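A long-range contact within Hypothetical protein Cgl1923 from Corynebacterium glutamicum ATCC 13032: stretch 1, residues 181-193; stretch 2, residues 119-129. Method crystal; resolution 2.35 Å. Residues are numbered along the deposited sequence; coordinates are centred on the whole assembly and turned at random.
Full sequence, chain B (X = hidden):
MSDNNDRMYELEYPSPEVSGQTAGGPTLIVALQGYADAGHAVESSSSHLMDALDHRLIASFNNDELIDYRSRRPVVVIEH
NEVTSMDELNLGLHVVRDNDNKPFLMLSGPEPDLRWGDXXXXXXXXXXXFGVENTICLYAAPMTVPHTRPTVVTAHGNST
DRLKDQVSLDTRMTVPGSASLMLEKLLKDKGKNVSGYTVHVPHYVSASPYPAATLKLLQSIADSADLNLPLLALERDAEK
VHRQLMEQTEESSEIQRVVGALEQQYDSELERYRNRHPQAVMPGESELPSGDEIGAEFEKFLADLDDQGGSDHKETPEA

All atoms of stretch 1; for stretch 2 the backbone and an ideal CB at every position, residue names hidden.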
# COMPACT_ATOMS: atom_id res chain seq x y z
N LEU B 181 2.87 -3.60 -18.34
CA LEU B 181 1.90 -3.16 -19.35
C LEU B 181 2.17 -1.70 -19.77
O LEU B 181 2.17 -1.39 -20.97
CB LEU B 181 0.47 -3.32 -18.86
CG LEU B 181 -0.01 -4.79 -18.83
CD1 LEU B 181 -1.20 -4.97 -17.95
CD2 LEU B 181 -0.31 -5.30 -20.26
N MET B 182 2.47 -0.84 -18.79
CA MET B 182 2.89 0.53 -19.09
C MET B 182 4.14 0.50 -19.98
O MET B 182 4.26 1.29 -20.92
CB MET B 182 3.17 1.35 -17.80
CG MET B 182 3.47 2.84 -18.09
SD MET B 182 3.70 4.05 -16.75
CE MET B 182 2.05 4.09 -16.08
N LEU B 183 5.09 -0.37 -19.65
CA LEU B 183 6.33 -0.42 -20.40
C LEU B 183 6.07 -0.88 -21.84
O LEU B 183 6.64 -0.33 -22.80
CB LEU B 183 7.34 -1.31 -19.69
CG LEU B 183 8.55 -1.81 -20.47
CD1 LEU B 183 9.48 -0.66 -20.88
CD2 LEU B 183 9.32 -2.93 -19.67
N GLU B 184 5.17 -1.87 -21.97
CA GLU B 184 4.72 -2.37 -23.27
C GLU B 184 4.16 -1.25 -24.11
O GLU B 184 4.61 -1.05 -25.22
CB GLU B 184 3.65 -3.46 -23.14
CG GLU B 184 4.19 -4.79 -22.68
CD GLU B 184 3.19 -5.88 -22.93
OE1 GLU B 184 2.82 -6.06 -24.12
OE2 GLU B 184 2.79 -6.56 -21.96
N LYS B 185 3.19 -0.51 -23.56
CA LYS B 185 2.60 0.61 -24.27
C LYS B 185 3.63 1.66 -24.70
O LYS B 185 3.52 2.21 -25.79
CB LYS B 185 1.46 1.24 -23.48
CG LYS B 185 0.38 1.82 -24.39
CD LYS B 185 -0.65 2.63 -23.63
CE LYS B 185 -1.40 3.57 -24.58
NZ LYS B 185 -0.48 4.48 -25.33
N LEU B 186 4.64 1.92 -23.88
CA LEU B 186 5.65 2.92 -24.23
C LEU B 186 6.62 2.44 -25.35
O LEU B 186 7.11 3.23 -26.17
CB LEU B 186 6.43 3.32 -22.98
CG LEU B 186 7.50 4.41 -23.08
CD1 LEU B 186 6.90 5.79 -23.46
CD2 LEU B 186 8.27 4.50 -21.78
N LEU B 187 6.91 1.14 -25.35
CA LEU B 187 7.77 0.54 -26.36
C LEU B 187 7.03 0.60 -27.69
O LEU B 187 7.55 1.14 -28.64
CB LEU B 187 8.18 -0.90 -25.98
CG LEU B 187 9.31 -1.02 -24.95
CD1 LEU B 187 9.40 -2.38 -24.26
CD2 LEU B 187 10.65 -0.65 -25.58
N LYS B 188 5.79 0.12 -27.71
CA LYS B 188 4.92 0.31 -28.87
C LYS B 188 4.93 1.76 -29.39
O LYS B 188 5.39 2.02 -30.52
CB LYS B 188 3.50 -0.17 -28.57
CG LYS B 188 2.50 0.07 -29.69
CD LYS B 188 1.10 -0.39 -29.28
CE LYS B 188 0.37 0.69 -28.46
NZ LYS B 188 -0.61 1.52 -29.27
N ASP B 189 4.47 2.70 -28.57
CA ASP B 189 4.40 4.11 -28.93
C ASP B 189 5.73 4.66 -29.42
O ASP B 189 5.76 5.63 -30.17
CB ASP B 189 3.93 4.95 -27.73
CG ASP B 189 2.49 4.67 -27.33
OD1 ASP B 189 1.81 3.89 -28.03
OD2 ASP B 189 2.04 5.24 -26.30
N LYS B 190 6.83 4.09 -28.97
CA LYS B 190 8.12 4.54 -29.47
C LYS B 190 8.57 3.82 -30.76
O LYS B 190 9.69 4.03 -31.22
CB LYS B 190 9.19 4.41 -28.38
CG LYS B 190 9.39 5.67 -27.53
CD LYS B 190 10.15 5.33 -26.26
CE LYS B 190 10.35 6.55 -25.37
NZ LYS B 190 11.72 7.14 -25.49
N GLY B 191 7.69 2.97 -31.31
CA GLY B 191 7.96 2.20 -32.55
C GLY B 191 8.70 0.88 -32.39
O GLY B 191 9.21 0.35 -33.37
N LYS B 192 8.74 0.32 -31.18
CA LYS B 192 9.59 -0.84 -30.87
C LYS B 192 8.89 -2.18 -30.92
O LYS B 192 7.66 -2.26 -30.78
CB LYS B 192 10.18 -0.70 -29.46
CG LYS B 192 11.59 -0.21 -29.39
CD LYS B 192 11.62 1.29 -29.47
CE LYS B 192 12.33 1.82 -28.27
NZ LYS B 192 12.24 3.30 -28.30
N ASN B 193 9.68 -3.25 -31.06
CA ASN B 193 9.17 -4.62 -30.98
C ASN B 193 8.89 -5.04 -29.52
O ASN B 193 9.82 -5.07 -28.70
CB ASN B 193 10.16 -5.61 -31.63
CG ASN B 193 10.27 -5.44 -33.16
OD1 ASN B 193 9.30 -5.05 -33.84
ND2 ASN B 193 11.46 -5.73 -33.70
N UNK B 119 10.18 4.61 -14.30
CA UNK B 119 10.65 3.22 -14.44
C UNK B 119 10.56 2.71 -15.88
O UNK B 119 11.52 2.15 -16.40
CB UNK B 119 9.84 2.30 -13.53
N UNK B 120 9.40 2.88 -16.51
CA UNK B 120 9.25 2.43 -17.87
C UNK B 120 10.15 3.27 -18.81
O UNK B 120 10.78 2.71 -19.70
CB UNK B 120 7.78 2.51 -18.29
N UNK B 121 10.30 4.57 -18.55
CA UNK B 121 11.32 5.34 -19.26
C UNK B 121 12.77 4.89 -19.06
O UNK B 121 13.52 4.89 -19.99
CB UNK B 121 11.21 6.81 -18.83
N UNK B 122 13.15 4.52 -17.84
CA UNK B 122 14.49 4.03 -17.57
C UNK B 122 14.73 2.71 -18.30
O UNK B 122 15.85 2.44 -18.81
CB UNK B 122 14.70 3.86 -16.06
N UNK B 123 13.68 1.88 -18.35
CA UNK B 123 13.80 0.62 -19.04
C UNK B 123 13.95 0.80 -20.57
O UNK B 123 14.78 0.12 -21.20
CB UNK B 123 12.58 -0.25 -18.72
N UNK B 124 13.21 1.75 -21.15
CA UNK B 124 13.43 2.02 -22.55
C UNK B 124 14.80 2.61 -22.86
O UNK B 124 15.37 2.24 -23.87
CB UNK B 124 12.34 2.97 -23.06
N UNK B 125 15.37 3.44 -21.98
CA UNK B 125 16.75 3.89 -22.22
C UNK B 125 17.73 2.73 -22.21
O UNK B 125 18.78 2.79 -22.87
CB UNK B 125 17.16 4.92 -21.17
N UNK B 126 17.42 1.69 -21.43
CA UNK B 126 18.30 0.54 -21.34
C UNK B 126 18.20 -0.35 -22.58
O UNK B 126 19.23 -0.84 -23.05
CB UNK B 126 17.97 -0.27 -20.08
N UNK B 127 16.98 -0.52 -23.12
CA UNK B 127 16.84 -1.29 -24.35
C UNK B 127 17.54 -0.62 -25.55
O UNK B 127 18.14 -1.32 -26.39
CB UNK B 127 15.36 -1.49 -24.66
N UNK B 128 17.47 0.71 -25.61
CA UNK B 128 18.26 1.45 -26.58
C UNK B 128 19.75 1.30 -26.34
O UNK B 128 20.50 0.93 -27.26
CB UNK B 128 17.88 2.93 -26.55
N UNK B 129 20.16 1.56 -25.10
CA UNK B 129 21.55 1.43 -24.71
C UNK B 129 22.13 0.09 -25.20
O UNK B 129 23.25 0.04 -25.69
CB UNK B 129 21.68 1.55 -23.19

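Helix 119-129 crosses helix 181-189 at 51° with an axial approach of 9.2 Å. The backbones come closest at position 120, whose CA is 4.8 Å from Leu 183 CA, and lie farther apart at 124, whose CA is 7.0 Å from Leu 187 CA.

At position 119 CA-to-CB points sideways and stretch 1 has nothing near the ideal CB; many residues would suit. It is Phe 119, whose ring makes no close contact.

At position 120 the ideal CB, directed toward stretch 1, sits 3.9 Å from Leu 183 CA and 4.0 Å from Leu 186 CD2. Such proximity favours a small residue: glycine, alanine or serine. The residue is Ser 120, with chi1 in p; OG packs 3.5 Å from Leu 186 CD2 and finds its hydrogen bond elsewhere in the structure.

At position 121 the ideal CB points sideways, 4.8 Å from Leu 186 CD2, so a medium-sized side chain, polar or apolar, could reach that leucine. Asn 121 does so, its OD1 lying 3.4 Å from Leu 186 CD2.

Position 123 points toward stretch 1 with its ideal CB 3.8 Å from Leu 183 CD1. An apolar residue of modest size fits, such as alanine, valine or perhaps isoleucine. Val 123 places CG1 3.8 Å from Leu 183 CD2.

Position 124 faces a hollow lined by Leu 183, Leu 186, Leu 187 and the aliphatic part of Lys 190. With Leu 186 CD2 and Lys 190 CD each 4.5 Å from the ideal CB of 124, valine, isoleucine or leucine would be plausible. Val 124 fills it: CG1 lies 3.5 Å from Leu 186 CD2 and 3.8 Å from Leu 183 CD1, while CG2 is 3.7 Å from Lys 190 NZ.

At position 127 CB again points toward stretch 1, 4.9 Å from Leu 187 CD2, leaving space for a branched or longer apolar side chain. Val 127 extends CG2 to 4.1 Å from Leu 187 CD2.

Position 128 has no close neighbour at its ideal CB, but the ammonium group of Lys 192 lies within range of a long side chain, favouring an acidic or otherwise accepting one. Glu 128 answers with a salt bridge, Lys 192 NZ donating a very short 2.5 Å hydrogen bond to Glu 128 OE2.

Positions 122, 126 and 129 are out of reach and 125 points away, so stretch 1 constrains them little; they are Ala 122, Leu 126, Lys 129 and Asp 125.

Stretch 2, residues 119-129: FSNAVVDLVEK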
# COMPACT_ATOMS: atom_id res chain seq x y z
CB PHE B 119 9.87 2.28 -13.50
CG PHE B 119 10.24 0.84 -13.67
CD1 PHE B 119 11.48 0.37 -13.23
CD2 PHE B 119 9.35 -0.06 -14.30
CE1 PHE B 119 11.84 -0.97 -13.41
CE2 PHE B 119 9.71 -1.39 -14.50
CZ PHE B 119 10.94 -1.85 -14.06
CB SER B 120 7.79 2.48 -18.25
OG SER B 120 7.44 3.81 -18.40
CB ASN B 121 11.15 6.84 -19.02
CG ASN B 121 9.93 7.40 -19.77
OD1 ASN B 121 9.89 7.38 -20.99
ND2 ASN B 121 8.95 7.89 -19.03
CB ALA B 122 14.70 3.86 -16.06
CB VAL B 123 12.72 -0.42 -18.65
CG1 VAL B 123 12.89 -1.66 -19.53
CG2 VAL B 123 12.91 -0.83 -17.20
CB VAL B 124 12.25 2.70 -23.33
CG1 VAL B 124 10.91 2.37 -22.72
CG2 VAL B 124 12.45 4.16 -23.44
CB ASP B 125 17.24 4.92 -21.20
CG ASP B 125 16.39 6.17 -21.14
OD1 ASP B 125 15.82 6.61 -22.19
OD2 ASP B 125 16.31 6.71 -20.00
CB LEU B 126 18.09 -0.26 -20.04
CG LEU B 126 18.62 0.37 -18.74
CD1 LEU B 126 18.07 -0.36 -17.52
CD2 LEU B 126 20.14 0.40 -18.73
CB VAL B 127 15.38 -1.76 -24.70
CG1 VAL B 127 14.48 -1.87 -23.49
CG2 VAL B 127 14.74 -0.99 -25.88
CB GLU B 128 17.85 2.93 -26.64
CG GLU B 128 16.87 3.20 -27.78
CD GLU B 128 15.68 4.05 -27.34
OE1 GLU B 128 15.83 4.88 -26.40
OE2 GLU B 128 14.60 3.91 -27.95
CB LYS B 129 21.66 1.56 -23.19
CG LYS B 129 23.06 1.83 -22.65
CD LYS B 129 23.48 3.26 -22.95
CE LYS B 129 25.00 3.48 -22.83
NZ LYS B 129 25.84 3.10 -24.02
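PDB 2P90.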